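Local coordinates for DNA annealing helicase and endonuclease ZRANB3 (Homo sapiens, PDB 5MKW), which anneals DNA strands and cuts DNA with its HNH endonuclease domain, the part in this structure, to maintain genome stability at stalled replication forks, at residues D75-V80 against L89-T94. Residues are numbered along the deposited sequence; the frame is centred on the assembly and turned at random.
Sequences DHIKPV and LDNLQT
Asn-91 joins the two segments with both its backbone and its carboxamide. Asn-91 O accepts a hydrogen bond from Ile-77 N (2.7 Å), which arrives from above the carbonyl plane. With CG anti to the backbone N (chi1 -164°), the amide reaches across to the backbone of Lys-78 and binds it twice: Asn-91 OD1 accepts from Lys-78 N at 2.9 Å, while Asn-91 ND2 gives a nearly straight bond, lying in the amide plane, to Lys-78 O (3.2 Å). With a further bond from ND2 to the carbonyl of Gln-86, in the intervening loop, these fix the rotation of the amide and hold the chain where it turns out of strand 72-76. Asn-91 ND2 also lies 3.7 Å from His-76 CD2, with the amide and imidazole planes 30° apart, and the side chain of Leu-92 lies beside that of His-76, its CD2 methyl near the ring.

On the strand side, Asp-75 and Gln-93 form an antiparallel hydrogen-bonded pair, Asp-75 N to Gln-93 O at 2.8 Å and Gln-93 N to Asp-75 O at 2.9 Å. His-76 and Leu-92 follow as the non-hydrogen-bonded pair. On the face shared by Asp-75 and Gln-93, the Gln-93 chain crosses Ile-77, Gln-93 CB meeting Ile-77 CG1 at 3.8 Å, and the CD1 methyl of Ile-77 ends beside the backbone oxygens of Asp-90 and Leu-92.

Further out, Asp-75 and Gln-93 both touch Arg-103 of helix 97-118, whereas Leu-92 packs on Leu-8 of helix 5-16. Strand 92-96 ends at Cys-96, one of four cysteines holding the zinc ion. Hairpin and following helix form the ββα-metal (His-Me finger) fold; His-76 and Asn-91 are consistent with the first His and the Asn of the HNH motif, the Asn tying loop to strand through backbone bonds.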
loop_
_atom_site.group_PDB
_atom_site.type_symbol
_atom_site.label_atom_id
_atom_site.label_comp_id
_atom_site.label_asym_id
_atom_site.label_seq_id
_atom_site.Cartn_x
_atom_site.Cartn_y
_atom_site.Cartn_z
ATOM N N ASP A 75 -3.639 6.287 -1.318
ATOM C CA ASP A 75 -2.616 7.227 -1.744
ATOM C C ASP A 75 -3.202 8.160 -2.791
ATOM O O ASP A 75 -4.373 8.028 -3.181
ATOM C CB ASP A 75 -1.406 6.454 -2.300
ATOM C CG ASP A 75 -0.076 7.231 -2.200
ATOM O OD1 ASP A 75 -0.081 8.494 -2.096
ATOM O OD2 ASP A 75 0.969 6.564 -2.334
ATOM N N HIS A 76 -2.403 9.119 -3.237
ATOM C CA HIS A 76 -2.869 10.117 -4.200
ATOM C C HIS A 76 -2.989 9.537 -5.596
ATOM O O HIS A 76 -2.147 8.742 -6.026
ATOM C CB HIS A 76 -1.896 11.296 -4.279
ATOM C CG HIS A 76 -1.756 12.030 -2.997
ATOM N ND1 HIS A 76 -0.606 11.999 -2.248
ATOM C CD2 HIS A 76 -2.636 12.788 -2.310
ATOM C CE1 HIS A 76 -0.765 12.748 -1.172
ATOM N NE2 HIS A 76 -1.993 13.228 -1.179
ATOM N N ILE A 77 -3.972 10.018 -6.354
ATOM C CA ILE A 77 -4.027 9.703 -7.769
ATOM C C ILE A 77 -3.055 10.598 -8.536
ATOM O O ILE A 77 -2.279 10.096 -9.350
ATOM C CB ILE A 77 -5.422 9.889 -8.365
ATOM C CG1 ILE A 77 -6.431 8.942 -7.705
ATOM C CG2 ILE A 77 -5.362 9.692 -9.880
ATOM C CD1 ILE A 77 -7.871 9.342 -7.954
ATOM N N LYS A 78 -3.082 11.902 -8.235
ATOM C CA LYS A 78 -2.134 12.879 -8.795
ATOM C C LYS A 78 -1.246 13.411 -7.671
ATOM O O LYS A 78 -1.681 14.262 -6.843
ATOM C CB LYS A 78 -2.870 14.053 -9.442
ATOM C CG LYS A 78 -4.013 13.617 -10.347
ATOM C CD LYS A 78 -4.461 14.720 -11.320
ATOM C CE LYS A 78 -5.919 14.554 -11.743
ATOM N NZ LYS A 78 -6.090 14.535 -13.227
ATOM N N PRO A 79 -0.094 12.755 -7.490
ATOM C CA PRO A 79 0.836 13.347 -6.527
ATOM C C PRO A 79 1.654 14.458 -7.171
ATOM O O PRO A 79 1.931 14.456 -8.374
ATOM C CB PRO A 79 1.749 12.192 -6.132
ATOM C CG PRO A 79 1.699 11.254 -7.295
ATOM C CD PRO A 79 0.345 11.420 -7.946
ATOM N N VAL A 80 2.108 15.346 -6.317
ATOM C CA VAL A 80 3.121 16.305 -6.672
ATOM C C VAL A 80 4.468 15.557 -6.834
ATOM O O VAL A 80 4.686 14.495 -6.221
ATOM C CB VAL A 80 3.140 17.376 -5.555
ATOM C CG1 VAL A 80 4.218 18.417 -5.798
ATOM C CG2 VAL A 80 1.752 18.022 -5.452
ATOM N N LEU A 89 -11.145 13.396 -1.582
ATOM C CA LEU A 89 -11.465 12.009 -1.887
ATOM C C LEU A 89 -11.336 11.731 -3.391
ATOM O O LEU A 89 -11.018 10.614 -3.809
ATOM C CB LEU A 89 -12.873 11.696 -1.387
ATOM C CG LEU A 89 -13.214 10.218 -1.320
ATOM C CD1 LEU A 89 -12.479 9.587 -0.143
ATOM C CD2 LEU A 89 -14.737 10.042 -1.205
ATOM N N ASP A 90 -11.615 12.746 -4.196
ATOM C CA ASP A 90 -11.501 12.618 -5.634
ATOM C C ASP A 90 -10.057 12.558 -6.136
ATOM O O ASP A 90 -9.806 12.361 -7.327
ATOM C CB ASP A 90 -12.256 13.765 -6.326
ATOM C CG ASP A 90 -11.653 15.156 -6.029
ATOM O OD1 ASP A 90 -10.404 15.304 -5.894
ATOM O OD2 ASP A 90 -12.443 16.128 -5.977
ATOM N N ASN A 91 -9.107 12.733 -5.238
ATOM C CA ASN A 91 -7.688 12.516 -5.569
ATOM C C ASN A 91 -7.067 11.317 -4.837
ATOM O O ASN A 91 -5.855 11.177 -4.809
ATOM C CB ASN A 91 -6.848 13.768 -5.254
ATOM C CG ASN A 91 -5.488 13.737 -5.912
ATOM O OD1 ASN A 91 -5.334 13.222 -7.016
ATOM N ND2 ASN A 91 -4.476 14.254 -5.217
ATOM N N LEU A 92 -7.901 10.406 -4.351
ATOM C CA LEU A 92 -7.395 9.251 -3.620
ATOM C C LEU A 92 -7.717 7.897 -4.277
ATOM O O LEU A 92 -8.745 7.733 -4.926
ATOM C CB LEU A 92 -7.946 9.270 -2.212
ATOM C CG LEU A 92 -7.556 10.492 -1.374
ATOM C CD1 LEU A 92 -8.094 10.358 0.048
ATOM C CD2 LEU A 92 -6.053 10.686 -1.341
ATOM N N GLN A 93 -6.866 6.912 -4.026
ATOM C CA GLN A 93 -6.996 5.611 -4.624
ATOM C C GLN A 93 -6.367 4.581 -3.694
ATOM O O GLN A 93 -5.491 4.902 -2.895
ATOM C CB GLN A 93 -6.354 5.570 -6.005
ATOM C CG GLN A 93 -4.823 5.551 -5.981
ATOM C CD GLN A 93 -4.161 5.597 -7.322
ATOM O OE1 GLN A 93 -3.017 6.117 -7.478
ATOM N NE2 GLN A 93 -4.910 5.248 -8.311
ATOM N N THR A 94 -6.824 3.346 -3.864
ATOM C CA THR A 94 -6.279 2.181 -3.237
ATOM C C THR A 94 -5.095 1.696 -4.033
ATOM O O THR A 94 -5.161 1.530 -5.268
ATOM C CB THR A 94 -7.365 1.064 -3.206
ATOM O OG1 THR A 94 -8.530 1.541 -2.508
ATOM C CG2 THR A 94 -6.833 -0.151 -2.511
#